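Local coordinates for hypothetical protein (Staphylococcus aureus subsp. aureus, PDB 1QYI) that is of unknown function but probably acts as a hydrolase of the haloacid dehalogenase (HAD) superfamily, at residues 16-20 and 52-56; 22-27 and 55-60; 61-65 and 130-134; 77-81 and 180-184; 85-90 and 167-173. All coordinates share one frame; numbering follows the deposited sequence.

Interaction 1 of 5, residues 16-20 and 52-56; sequences ERCFD and IQDIR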
# COMPACT_ATOMS: atom_id res chain seq x y z
N GLU A 16 5.49 5.59 -1.74
CA GLU A 16 6.89 5.17 -1.79
C GLU A 16 7.37 4.35 -0.60
O GLU A 16 8.00 3.30 -0.77
CB GLU A 16 7.80 6.40 -1.94
CG GLU A 16 7.71 7.08 -3.30
CD GLU A 16 8.12 6.14 -4.43
OE1 GLU A 16 9.25 5.60 -4.39
OE2 GLU A 16 7.32 5.97 -5.37
N ARG A 17 7.09 4.84 0.61
CA ARG A 17 7.51 4.17 1.83
C ARG A 17 7.03 2.72 1.84
O ARG A 17 7.70 1.85 2.39
CB ARG A 17 6.96 4.91 3.05
CG ARG A 17 7.90 4.95 4.24
CD ARG A 17 8.86 6.14 4.18
NE ARG A 17 10.22 5.76 3.79
CZ ARG A 17 11.31 6.44 4.14
NH1 ARG A 17 11.22 7.53 4.89
NH2 ARG A 17 12.51 6.03 3.75
N CYS A 18 5.87 2.46 1.23
CA CYS A 18 5.35 1.10 1.18
C CYS A 18 6.36 0.24 0.45
O CYS A 18 6.75 -0.83 0.94
CB CYS A 18 4.00 1.06 0.46
SG CYS A 18 2.58 1.66 1.45
N PHE A 19 6.79 0.70 -0.72
CA PHE A 19 7.76 -0.04 -1.53
C PHE A 19 9.08 -0.17 -0.75
O PHE A 19 9.80 -1.17 -0.89
CB PHE A 19 7.99 0.68 -2.86
CG PHE A 19 6.70 1.06 -3.56
CD1 PHE A 19 5.66 0.15 -3.71
CD2 PHE A 19 6.54 2.35 -4.09
CE1 PHE A 19 4.48 0.50 -4.35
CE2 PHE A 19 5.36 2.71 -4.74
CZ PHE A 19 4.33 1.78 -4.87
N ASP A 20 9.39 0.84 0.07
CA ASP A 20 10.59 0.83 0.90
C ASP A 20 10.44 -0.31 1.90
O ASP A 20 11.25 -1.24 1.93
CB ASP A 20 10.71 2.14 1.69
CG ASP A 20 11.42 3.23 0.93
OD1 ASP A 20 11.60 3.12 -0.31
OD2 ASP A 20 11.78 4.22 1.60
N ILE A 52 18.11 2.46 3.24
CA ILE A 52 16.83 1.94 2.78
C ILE A 52 16.73 2.07 1.27
O ILE A 52 16.22 1.18 0.60
CB ILE A 52 15.65 2.73 3.41
CG1 ILE A 52 15.71 2.65 4.93
CG2 ILE A 52 14.33 2.17 2.91
CD1 ILE A 52 14.74 3.59 5.63
N GLN A 53 17.22 3.18 0.74
CA GLN A 53 17.14 3.41 -0.69
C GLN A 53 18.06 2.45 -1.41
O GLN A 53 17.73 1.93 -2.48
CB GLN A 53 17.52 4.86 -1.00
CG GLN A 53 16.44 5.63 -1.75
CD GLN A 53 15.03 5.48 -1.15
OE1 GLN A 53 14.80 5.80 0.02
NE2 GLN A 53 14.10 4.99 -1.96
N ASP A 54 19.22 2.21 -0.83
CA ASP A 54 20.16 1.30 -1.45
C ASP A 54 19.56 -0.10 -1.45
O ASP A 54 19.57 -0.81 -2.46
CB ASP A 54 21.47 1.29 -0.69
CG ASP A 54 22.45 0.29 -1.26
OD1 ASP A 54 22.89 0.50 -2.42
OD2 ASP A 54 22.74 -0.71 -0.58
N ILE A 55 19.03 -0.50 -0.30
CA ILE A 55 18.43 -1.81 -0.14
C ILE A 55 17.34 -2.03 -1.20
O ILE A 55 17.36 -3.02 -1.94
CB ILE A 55 17.87 -1.94 1.30
CG1 ILE A 55 19.06 -1.95 2.27
CG2 ILE A 55 16.99 -3.18 1.43
CD1 ILE A 55 18.75 -1.61 3.71
N ARG A 56 16.42 -1.08 -1.27
CA ARG A 56 15.32 -1.10 -2.23
C ARG A 56 15.85 -1.24 -3.65
O ARG A 56 15.31 -1.99 -4.48
CB ARG A 56 14.51 0.19 -2.13
CG ARG A 56 13.43 0.31 -3.18
CD ARG A 56 12.62 1.58 -3.01
NE ARG A 56 11.80 1.80 -4.18
CZ ARG A 56 10.79 2.65 -4.25
NH1 ARG A 56 10.47 3.39 -3.19
NH2 ARG A 56 10.09 2.77 -5.37
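Arg56 reaches from helix 49-60 to two carboxylates on the first turn of helix 16-31, and its NH1 serves both. NH1 gives a fairly straight bond to Asp20 OD1 (3.1 Å, 165°), with that oxygen at the edge of the guanidinium, in its plane. The same nitrogen also meets Glu16 OE1 at 2.8 Å, but this bond is bent (135°), with OE1 tilted out of the guanidinium plane; NH1 meets OE1 from above the carboxylate plane. A weak bond from NH2 to that oxygen accompanies it, and NH2 also forms a salt bridge with Asp63 OD2. Arg56 can span this gap because its chain is drawn out, with CG anti to the backbone N (chi1 174°). One face of its guanidinium lies on Phe19, whose CB is 3.7 Å from CZ. Asp20 is held from the other oxygen as well: Arg17 grips OD2 side-on through NE and NH2, the latter at 2.9 Å. Arg17 NH1 is satisfied in turn by the carbonyl of Gln210. The methyl CG2 of Ile52 packs on Asp20 OD2 at 3.5 Å, an apolar neighbour that suits a buried carboxylate. Two arginines and their acidic partners thus make a largely buried salt-bridge network, in which the alternation of charge probably keeps Asp20 ionised and fixes how the two helices meet.

Interaction 2 of 5, residues 22-27 and 55-60; sequences SALTVY and IRNRIF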
# COMPACT_ATOMS: atom_id res chain seq x y z
N SER A 22 8.48 -2.70 1.89
CA SER A 22 8.41 -3.95 1.16
C SER A 22 9.84 -4.47 0.89
O SER A 22 10.13 -5.66 1.09
CB SER A 22 7.65 -3.77 -0.15
OG SER A 22 7.70 -4.95 -0.94
N ALA A 23 10.74 -3.58 0.47
CA ALA A 23 12.14 -3.94 0.20
C ALA A 23 12.84 -4.39 1.48
O ALA A 23 13.51 -5.43 1.50
CB ALA A 23 12.89 -2.77 -0.42
N LEU A 24 12.71 -3.60 2.55
CA LEU A 24 13.32 -3.93 3.83
C LEU A 24 12.83 -5.27 4.35
O LEU A 24 13.56 -5.99 5.04
CB LEU A 24 13.01 -2.87 4.88
CG LEU A 24 13.79 -1.56 4.86
CD1 LEU A 24 13.57 -0.85 6.19
CD2 LEU A 24 15.27 -1.86 4.66
N THR A 25 11.59 -5.61 4.04
CA THR A 25 11.05 -6.87 4.50
C THR A 25 11.83 -8.03 3.90
O THR A 25 12.39 -8.86 4.62
CB THR A 25 9.58 -6.99 4.16
OG1 THR A 25 8.85 -6.02 4.91
CG2 THR A 25 9.06 -8.37 4.50
N VAL A 26 11.88 -8.07 2.57
CA VAL A 26 12.60 -9.11 1.86
C VAL A 26 14.04 -9.19 2.38
O VAL A 26 14.56 -10.27 2.68
CB VAL A 26 12.61 -8.81 0.35
CG1 VAL A 26 13.21 -9.97 -0.42
CG2 VAL A 26 11.19 -8.53 -0.12
N TYR A 27 14.68 -8.03 2.52
CA TYR A 27 16.05 -7.97 2.99
C TYR A 27 16.22 -8.50 4.43
O TYR A 27 17.14 -9.25 4.72
CB TYR A 27 16.57 -6.52 2.87
CG TYR A 27 18.08 -6.36 2.86
CD1 TYR A 27 18.87 -7.00 1.89
CD2 TYR A 27 18.71 -5.57 3.81
CE1 TYR A 27 20.27 -6.85 1.89
CE2 TYR A 27 20.09 -5.41 3.82
CZ TYR A 27 20.87 -6.05 2.87
OH TYR A 27 22.24 -5.91 2.94
N ILE A 55 19.03 -0.50 -0.30
CA ILE A 55 18.43 -1.81 -0.14
C ILE A 55 17.34 -2.03 -1.20
O ILE A 55 17.36 -3.02 -1.94
CB ILE A 55 17.87 -1.94 1.30
CG1 ILE A 55 19.06 -1.95 2.27
CG2 ILE A 55 16.99 -3.18 1.43
CD1 ILE A 55 18.75 -1.61 3.71
N ARG A 56 16.42 -1.08 -1.27
CA ARG A 56 15.32 -1.10 -2.23
C ARG A 56 15.85 -1.24 -3.65
O ARG A 56 15.31 -1.99 -4.48
CB ARG A 56 14.51 0.19 -2.13
CG ARG A 56 13.43 0.31 -3.18
CD ARG A 56 12.62 1.58 -3.01
NE ARG A 56 11.80 1.80 -4.18
CZ ARG A 56 10.79 2.65 -4.25
NH1 ARG A 56 10.47 3.39 -3.19
NH2 ARG A 56 10.09 2.77 -5.37
N ASN A 57 16.90 -0.48 -3.93
CA ASN A 57 17.51 -0.51 -5.23
C ASN A 57 18.05 -1.90 -5.55
O ASN A 57 17.84 -2.41 -6.64
CB ASN A 57 18.63 0.51 -5.30
CG ASN A 57 19.37 0.45 -6.61
OD1 ASN A 57 18.76 0.55 -7.67
ND2 ASN A 57 20.68 0.30 -6.55
N ARG A 58 18.74 -2.51 -4.59
CA ARG A 58 19.29 -3.84 -4.80
C ARG A 58 18.20 -4.90 -4.97
O ARG A 58 18.23 -5.68 -5.93
CB ARG A 58 20.19 -4.26 -3.64
CG ARG A 58 21.50 -3.51 -3.51
CD ARG A 58 22.34 -4.20 -2.46
NE ARG A 58 22.67 -5.57 -2.88
CZ ARG A 58 23.05 -6.55 -2.06
NH1 ARG A 58 23.14 -6.32 -0.76
NH2 ARG A 58 23.33 -7.75 -2.55
N ILE A 59 17.26 -4.94 -4.03
CA ILE A 59 16.18 -5.91 -4.05
C ILE A 59 15.34 -5.84 -5.33
O ILE A 59 15.19 -6.84 -6.03
CB ILE A 59 15.24 -5.75 -2.82
CG1 ILE A 59 16.04 -5.88 -1.52
CG2 ILE A 59 14.14 -6.81 -2.84
CD1 ILE A 59 16.78 -7.20 -1.38
N PHE A 60 14.81 -4.66 -5.65
CA PHE A 60 13.98 -4.49 -6.84
C PHE A 60 14.68 -4.13 -8.15
O PHE A 60 14.02 -4.00 -9.19
CB PHE A 60 12.87 -3.46 -6.56
CG PHE A 60 11.92 -3.86 -5.47
CD1 PHE A 60 11.29 -5.09 -5.50
CD2 PHE A 60 11.65 -2.99 -4.42
CE1 PHE A 60 10.40 -5.46 -4.49
CE2 PHE A 60 10.75 -3.34 -3.40
CZ PHE A 60 10.13 -4.58 -3.44
O HOH W 1 23.28 -3.94 0.49
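Tyr27 has CG anti to its main-chain nitrogen (chi1 -160°), which lays the ring across Ile55, while Ile55 has its CG2 branch turned the same way, anti to N, to meet it. This is helix-to-helix packing in the helical region inserted after the first sheet strand, consistent with a HAD cap domain; the short axes pass 8.7 Å apart at 71°. Ala23 allows the close approach: its methyl carbon CB rests 3.5 Å from Arg56 CA, and the CA atoms of Ala23 and Arg56 are 4.9 Å apart. Phe60 closes that end of the contact, its CE2 lying 3.7 Å from Ala23 CB and its rim meeting Ser22 OG in the plane of the ring. Branched residues fill the rest. Ile55 CG2 sits 3.7 Å from Tyr27 CG, and Ile55 CD1 meets Leu24 CD2, the two side chains crossing at about a right angle. Ile59 bridges two neighbours, sending CD1 to Tyr27 CD1 and sliding CG2 past Val26 in the opposite direction. At the tyrosine's far end a water joins the two helices. Arg58, whose NH2 is bound by Glu130, puts NH1 2.7 Å from its oxygen, in the guanidinium plane; the water's second bond, to Tyr27 OH at 3.3 Å, is weak.

Interaction 3 of 5, residues 61-65 and 130-134; sequences QKDKI and EQLPL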
# COMPACT_ATOMS: atom_id res chain seq x y z
N GLN A 61 16.00 -3.95 -8.11
CA GLN A 61 16.79 -3.62 -9.30
C GLN A 61 16.29 -2.35 -10.00
O GLN A 61 15.78 -2.39 -11.12
CB GLN A 61 16.77 -4.79 -10.28
CG GLN A 61 17.32 -6.06 -9.69
CD GLN A 61 18.84 -6.05 -9.58
OE1 GLN A 61 19.54 -6.19 -10.58
NE2 GLN A 61 19.34 -5.88 -8.37
N LYS A 62 16.45 -1.22 -9.32
CA LYS A 62 16.01 0.06 -9.86
C LYS A 62 14.50 0.07 -10.04
O LYS A 62 13.97 0.79 -10.88
CB LYS A 62 16.68 0.35 -11.21
CG LYS A 62 18.10 0.93 -11.12
CD LYS A 62 18.13 2.25 -10.35
CE LYS A 62 19.54 2.82 -10.27
NZ LYS A 62 19.60 4.13 -9.55
N ASP A 63 13.81 -0.74 -9.24
CA ASP A 63 12.35 -0.80 -9.31
C ASP A 63 11.81 -1.51 -10.53
O ASP A 63 10.59 -1.50 -10.78
CB ASP A 63 11.78 0.62 -9.21
CG ASP A 63 11.76 1.13 -7.79
OD1 ASP A 63 12.51 0.58 -6.95
OD2 ASP A 63 11.00 2.09 -7.52
N LYS A 64 12.70 -2.14 -11.29
CA LYS A 64 12.29 -2.88 -12.47
C LYS A 64 11.37 -4.03 -12.05
O LYS A 64 10.32 -4.24 -12.67
CB LYS A 64 13.54 -3.39 -13.22
CG LYS A 64 14.27 -2.27 -13.99
CD LYS A 64 15.41 -2.77 -14.90
CE LYS A 64 16.56 -3.39 -14.11
NZ LYS A 64 17.73 -3.71 -15.00
N ILE A 65 11.76 -4.75 -11.00
CA ILE A 65 10.98 -5.88 -10.45
C ILE A 65 9.67 -5.33 -9.90
O ILE A 65 8.60 -5.91 -10.09
CB ILE A 65 11.74 -6.58 -9.28
CG1 ILE A 65 13.09 -7.11 -9.76
CG2 ILE A 65 10.93 -7.75 -8.75
CD1 ILE A 65 13.92 -7.73 -8.65
N GLU A 130 20.15 -10.98 -7.36
CA GLU A 130 18.92 -10.20 -7.24
C GLU A 130 18.22 -9.88 -8.55
O GLU A 130 17.39 -8.99 -8.63
CB GLU A 130 19.19 -8.90 -6.46
CG GLU A 130 20.52 -8.20 -6.74
CD GLU A 130 21.73 -9.00 -6.26
OE1 GLU A 130 21.93 -9.12 -5.03
OE2 GLU A 130 22.47 -9.52 -7.13
N GLN A 131 18.54 -10.65 -9.59
CA GLN A 131 17.91 -10.43 -10.88
C GLN A 131 16.95 -11.61 -11.15
O GLN A 131 16.05 -11.52 -11.99
CB GLN A 131 18.98 -10.36 -11.96
CG GLN A 131 18.54 -9.70 -13.26
CD GLN A 131 18.75 -8.19 -13.28
OE1 GLN A 131 18.04 -7.43 -12.62
NE2 GLN A 131 19.74 -7.76 -14.04
N LEU A 132 17.14 -12.70 -10.41
CA LEU A 132 16.32 -13.89 -10.56
C LEU A 132 14.81 -13.64 -10.59
O LEU A 132 14.12 -14.09 -11.52
CB LEU A 132 16.64 -14.90 -9.45
CG LEU A 132 15.96 -16.27 -9.62
CD1 LEU A 132 16.43 -16.91 -10.92
CD2 LEU A 132 16.29 -17.16 -8.44
N PRO A 133 14.26 -12.93 -9.58
CA PRO A 133 12.82 -12.68 -9.58
C PRO A 133 12.32 -12.03 -10.87
O PRO A 133 11.25 -12.37 -11.38
CB PRO A 133 12.62 -11.80 -8.34
CG PRO A 133 13.96 -11.15 -8.15
CD PRO A 133 14.93 -12.25 -8.46
N LEU A 134 13.11 -11.10 -11.40
CA LEU A 134 12.75 -10.42 -12.64
C LEU A 134 12.81 -11.38 -13.81
O LEU A 134 12.00 -11.30 -14.74
CB LEU A 134 13.71 -9.25 -12.88
CG LEU A 134 13.42 -8.39 -14.11
CD1 LEU A 134 12.10 -7.67 -13.91
CD2 LEU A 134 14.54 -7.40 -14.30
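Ile65 drives its CD1 methyl against Pro133 CG at 3.5 Å, and its CG1 lies 3.8 Å from Leu134 CB; Ile65 and Pro133 are buried, and Leu134 lies partly exposed beside them. The proline ring offers the isoleucine a matching apolar surface. Close by, the packing is equally tight but more polar. Gln61 folds back, bent at chi2 (-75°), so that its CG comes within 3.1 Å of Glu130 O, and its side chain crosses that of Glu130 at about a right angle, with the amide and carboxylate planes 34° apart. Gln61 NE2 is spoken for by the carbonyl of Arg58, and Glu130 OE1 forms a salt bridge with Arg58 NH2, so one arginine anchors both sides. The solvent side is looser. Exposed Lys64 brings little more than its aliphatic stem, with CB 4.3 Å from Leu134 CD2, as befits a long charged chain at the rim. A type I' turn from Gln61 to Lys64, closed by Lys64 N to Gln61 O at 3.1 Å, links helix 49-60 to helix 64-71. Helix 77-93 backs the contact, with Val84 against Ile65, His88 against Pro133, and Ile87 and Asp91 against Leu132.

Interaction 4 of 5, residues 77-81 and 180-184; sequences NWDML and VYQEW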
# COMPACT_ATOMS: atom_id res chain seq x y z
N ASN A 77 1.44 -4.74 -1.64
CA ASN A 77 2.83 -4.82 -1.20
C ASN A 77 3.13 -6.16 -0.53
O ASN A 77 4.21 -6.71 -0.72
CB ASN A 77 3.18 -3.68 -0.24
CG ASN A 77 3.11 -2.32 -0.90
OD1 ASN A 77 2.02 -1.78 -1.11
ND2 ASN A 77 4.26 -1.77 -1.23
N TRP A 78 2.17 -6.67 0.24
CA TRP A 78 2.35 -7.95 0.92
C TRP A 78 2.65 -9.01 -0.14
O TRP A 78 3.65 -9.73 -0.05
CB TRP A 78 1.09 -8.34 1.70
CG TRP A 78 0.73 -7.40 2.84
CD1 TRP A 78 1.60 -6.62 3.57
CD2 TRP A 78 -0.57 -7.20 3.41
NE1 TRP A 78 0.92 -5.96 4.56
CE2 TRP A 78 -0.41 -6.29 4.49
CE3 TRP A 78 -1.85 -7.69 3.13
CZ2 TRP A 78 -1.50 -5.87 5.29
CZ3 TRP A 78 -2.93 -7.27 3.92
CH2 TRP A 78 -2.74 -6.37 4.99
N ASP A 79 1.80 -9.10 -1.16
CA ASP A 79 2.00 -10.08 -2.21
C ASP A 79 3.34 -9.89 -2.93
O ASP A 79 4.07 -10.87 -3.16
CB ASP A 79 0.86 -10.03 -3.23
CG ASP A 79 -0.48 -10.44 -2.63
OD1 ASP A 79 -0.57 -11.53 -2.02
OD2 ASP A 79 -1.46 -9.67 -2.77
N MSE A 80 3.66 -8.65 -3.27
CA MSE A 80 4.91 -8.36 -3.97
C MSE A 80 6.17 -8.81 -3.23
O MSE A 80 7.00 -9.52 -3.78
CB MSE A 80 5.02 -6.86 -4.27
CG MSE A 80 3.91 -6.32 -5.15
SE MSE A 80 4.28 -4.53 -5.74
CE MSE A 80 4.87 -3.76 -4.05
N LEU A 81 6.30 -8.40 -1.97
CA LEU A 81 7.46 -8.77 -1.18
C LEU A 81 7.50 -10.28 -0.98
O LEU A 81 8.57 -10.87 -0.90
CB LEU A 81 7.42 -8.05 0.17
CG LEU A 81 6.30 -8.38 1.15
CD1 LEU A 81 6.64 -9.65 1.93
CD2 LEU A 81 6.13 -7.21 2.13
N VAL A 180 6.16 -9.29 9.25
CA VAL A 180 7.43 -8.58 9.29
C VAL A 180 7.25 -7.20 8.68
O VAL A 180 7.83 -6.22 9.16
CB VAL A 180 8.52 -9.31 8.49
CG1 VAL A 180 9.84 -8.57 8.63
CG2 VAL A 180 8.66 -10.74 8.98
N TYR A 181 6.45 -7.12 7.63
CA TYR A 181 6.22 -5.84 6.97
C TYR A 181 5.40 -4.89 7.86
O TYR A 181 5.71 -3.69 7.98
CB TYR A 181 5.49 -6.07 5.64
CG TYR A 181 5.02 -4.81 4.96
CD1 TYR A 181 3.85 -4.17 5.38
CD2 TYR A 181 5.71 -4.28 3.87
CE1 TYR A 181 3.39 -3.03 4.74
CE2 TYR A 181 5.26 -3.14 3.22
CZ TYR A 181 4.09 -2.53 3.66
OH TYR A 181 3.63 -1.40 3.03
N GLN A 182 4.37 -5.44 8.48
CA GLN A 182 3.49 -4.66 9.34
C GLN A 182 4.23 -4.07 10.54
O GLN A 182 3.98 -2.93 10.93
CB GLN A 182 2.30 -5.53 9.79
CG GLN A 182 1.33 -5.85 8.66
CD GLN A 182 0.59 -4.62 8.13
OE1 GLN A 182 -0.41 -4.20 8.71
NE2 GLN A 182 1.10 -4.03 7.05
N GLU A 183 5.16 -4.83 11.11
CA GLU A 183 5.91 -4.31 12.25
C GLU A 183 6.84 -3.22 11.74
O GLU A 183 7.02 -2.18 12.38
CB GLU A 183 6.71 -5.41 12.94
CG GLU A 183 6.57 -5.32 14.44
CD GLU A 183 7.44 -6.30 15.20
OE1 GLU A 183 7.33 -7.52 14.95
OE2 GLU A 183 8.23 -5.84 16.05
N TRP A 184 7.43 -3.46 10.58
CA TRP A 184 8.31 -2.49 9.94
C TRP A 184 7.54 -1.18 9.76
O TRP A 184 8.01 -0.11 10.12
CB TRP A 184 8.75 -3.02 8.58
CG TRP A 184 10.13 -3.64 8.54
CD1 TRP A 184 10.50 -4.76 7.86
CD2 TRP A 184 11.32 -3.10 9.13
NE1 TRP A 184 11.87 -4.95 7.98
CE2 TRP A 184 12.39 -3.94 8.74
CE3 TRP A 184 11.58 -1.98 9.92
CZ2 TRP A 184 13.70 -3.70 9.14
CZ3 TRP A 184 12.89 -1.74 10.31
CH2 TRP A 184 13.94 -2.60 9.91
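A T-shaped aromatic pair, Trp78 against Tyr181, joins helix 77-93 to helix 172-195 within the helical region that probably forms the cap of this HAD-like protein. The edge of the indole's five-membered ring faces the phenol ring, offset from its centre, with planes at 88° and centroids 5.1 Å apart. Trp78 NE1 leads this edge and lies 3.5 Å from Tyr181 CD1. Tryptophan suits the place because the hydrogen-bearing, polarised rim of an indole pairs well with an electron-rich face. Tyr181 gets there with CG anti to its backbone N (chi1 172°), which carries the ring out toward the other helix. Leu81 CD2 packs obliquely on the tyrosine ring, 3.4 Å from Tyr181 CD2, a snug fit. Near the hydroxyl end, Asn77 adds its CB, 4.0 Å from Tyr181 OH. Gln182, one residue along, sets its amide at the rim of the indole, the two planes being perpendicular, so consecutive residues of helix 172-195 both meet the indole edge. With the short axes 11.3 Å apart at 122°, large side chains bridge the gap. Helix 16-31 packs against both partners, with Cys18 and Phe19 on Asn77, Ser22 on Leu81 and Val21 on Trp184, while Leu66 and Leu69 of helix 64-71 cover the selenomethionine Met80.

Interaction 5 of 5, residues 85-90 and 167-173; sequences FSIHLI and FSLKGAL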
# COMPACT_ATOMS: atom_id res chain seq x y z
N PHE A 85 10.60 -12.62 -2.31
CA PHE A 85 11.35 -13.36 -1.33
C PHE A 85 11.32 -14.86 -1.59
O PHE A 85 12.24 -15.59 -1.20
CB PHE A 85 10.82 -13.07 0.07
CG PHE A 85 11.45 -13.93 1.12
CD1 PHE A 85 12.74 -13.67 1.56
CD2 PHE A 85 10.75 -15.03 1.64
CE1 PHE A 85 13.34 -14.51 2.50
CE2 PHE A 85 11.35 -15.87 2.58
CZ PHE A 85 12.64 -15.62 3.01
N SER A 86 10.25 -15.34 -2.23
CA SER A 86 10.13 -16.77 -2.53
C SER A 86 11.13 -17.19 -3.62
O SER A 86 11.72 -18.27 -3.56
CB SER A 86 8.71 -17.11 -2.98
OG SER A 86 7.79 -17.03 -1.90
N ILE A 87 11.31 -16.32 -4.60
CA ILE A 87 12.22 -16.56 -5.72
C ILE A 87 13.64 -16.77 -5.20
O ILE A 87 14.38 -17.61 -5.71
CB ILE A 87 12.18 -15.38 -6.72
CG1 ILE A 87 10.77 -15.23 -7.27
CG2 ILE A 87 13.16 -15.61 -7.86
CD1 ILE A 87 10.24 -16.52 -7.87
N HIS A 88 14.01 -16.00 -4.18
CA HIS A 88 15.33 -16.13 -3.61
C HIS A 88 15.39 -17.33 -2.68
O HIS A 88 16.43 -17.97 -2.56
CB HIS A 88 15.72 -14.88 -2.83
CG HIS A 88 15.95 -13.68 -3.70
ND1 HIS A 88 16.65 -13.76 -4.89
CD2 HIS A 88 15.60 -12.39 -3.56
CE1 HIS A 88 16.71 -12.57 -5.44
NE2 HIS A 88 16.08 -11.71 -4.66
N LEU A 89 14.27 -17.63 -2.03
CA LEU A 89 14.23 -18.76 -1.13
C LEU A 89 14.41 -20.03 -1.95
O LEU A 89 15.26 -20.86 -1.65
CB LEU A 89 12.91 -18.81 -0.36
CG LEU A 89 12.75 -20.01 0.58
CD1 LEU A 89 13.89 -20.03 1.57
CD2 LEU A 89 11.42 -19.95 1.28
N ILE A 90 13.60 -20.16 -3.00
CA ILE A 90 13.65 -21.32 -3.88
C ILE A 90 15.08 -21.45 -4.45
O ILE A 90 15.59 -22.55 -4.64
CB ILE A 90 12.61 -21.17 -5.05
CG1 ILE A 90 11.20 -21.32 -4.50
CG2 ILE A 90 12.83 -22.23 -6.12
CD1 ILE A 90 10.12 -20.72 -5.38
N PHE A 167 4.32 -22.12 -0.34
CA PHE A 167 4.35 -20.85 -1.07
C PHE A 167 2.95 -20.35 -1.43
O PHE A 167 2.81 -19.38 -2.18
CB PHE A 167 5.16 -21.01 -2.36
CG PHE A 167 6.60 -21.39 -2.14
CD1 PHE A 167 7.44 -20.57 -1.40
CD2 PHE A 167 7.10 -22.58 -2.67
CE1 PHE A 167 8.76 -20.93 -1.16
CE2 PHE A 167 8.43 -22.95 -2.44
CZ PHE A 167 9.26 -22.12 -1.68
N SER A 168 1.93 -21.01 -0.91
CA SER A 168 0.55 -20.63 -1.18
C SER A 168 0.22 -19.25 -0.62
O SER A 168 0.81 -18.80 0.36
CB SER A 168 -0.41 -21.65 -0.56
OG SER A 168 -0.37 -21.59 0.87
N LEU A 169 -0.73 -18.60 -1.27
CA LEU A 169 -1.18 -17.28 -0.86
C LEU A 169 -1.76 -17.38 0.56
O LEU A 169 -2.39 -18.38 0.91
CB LEU A 169 -2.25 -16.80 -1.84
CG LEU A 169 -2.97 -15.53 -1.44
CD1 LEU A 169 -1.95 -14.42 -1.18
CD2 LEU A 169 -3.94 -15.12 -2.53
N LYS A 170 -1.55 -16.35 1.37
CA LYS A 170 -2.05 -16.35 2.74
C LYS A 170 -1.54 -17.58 3.52
O LYS A 170 -2.12 -17.97 4.53
CB LYS A 170 -3.59 -16.33 2.73
CG LYS A 170 -4.21 -14.98 2.38
CD LYS A 170 -4.26 -14.07 3.61
CE LYS A 170 -4.92 -12.73 3.30
NZ LYS A 170 -6.26 -12.88 2.67
N GLY A 171 -0.46 -18.18 3.03
CA GLY A 171 0.11 -19.34 3.69
C GLY A 171 0.89 -18.98 4.94
O GLY A 171 0.96 -17.82 5.32
N ALA A 172 1.49 -19.98 5.58
CA ALA A 172 2.28 -19.72 6.77
C ALA A 172 3.44 -18.78 6.45
O ALA A 172 3.72 -17.85 7.21
CB ALA A 172 2.80 -21.03 7.36
N LEU A 173 4.11 -19.02 5.32
CA LEU A 173 5.23 -18.17 4.93
C LEU A 173 4.71 -16.78 4.58
O LEU A 173 5.34 -15.77 4.91
CB LEU A 173 5.95 -18.74 3.70
CG LEU A 173 7.43 -18.42 3.42
CD1 LEU A 173 7.61 -18.32 1.92
CD2 LEU A 173 7.89 -17.14 4.10
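Phe167 and Leu173 flank a type II beta turn, Ser168 to Gly171, that leads into helix 172-195, and both side chains point from it to one side of helix 77-93, where Phe167 CA stands 7.2 Å from Ser86 CA. The turn and the first residues of its helix thus pack on helix 77-93, in the mainly helical region that is consistent with a HAD cap. Gly171 takes the N-cap position of the helix, and Lys170 bears the positive phi that the third residue of such a turn requires. The phenyl ring of Phe167 is the main contributor from the turn. Ile90 lays its CD1 methyl over one face, a CH-pi contact 4.2 Å from the centroid and 19° off the normal, displaced toward the rim. Its CG1 comes nearer still, 3.5 Å from Phe167 CZ. Leu89, a turn of helix away from Phe85, brings CD2 to the edge of the same ring, 3.7 Å from CE1, so a flat residue is held both over a face and at its rim by aliphatic groups. Ser86, small enough to let the ring in, sets OG 3.6 Å from Phe167 CD1; its hydroxyl is satisfied within its own helix by the carbonyl of Phe82, which makes a polar group tolerable here. Leu173 completes the apolar surface. Its CG lies anti to the backbone N (chi1 -155°), sending CD2 to Phe85 CE2 at 4.0 Å, while its other methyl, CD1, meets Leu89 CD2 tip to tip at 4.2 Å.

How the interactions relate
From the N terminus, interactions 1 and 2 come first: both close the loop between helix 16-31 and helix 49-60, and they share Ile55 and Arg56. Interaction 3 opens directly afterwards, at the turn into helix 64-71, and ties it to the loop at 130-134; the salt bridge of Arg56 with Asp63 connects it to interactions 1 and 2. Interaction 4 then joins helix 77-93 to helix 172-195, and interaction 5 lies within the span it closes, joining later residues of helix 77-93 to the turn and first residues of helix 172-195. Interaction 3 crosses both of these. Helix 16-31 touches helix 77-93 through Phe19 and Val26, so that all five contacts belong to one helical body.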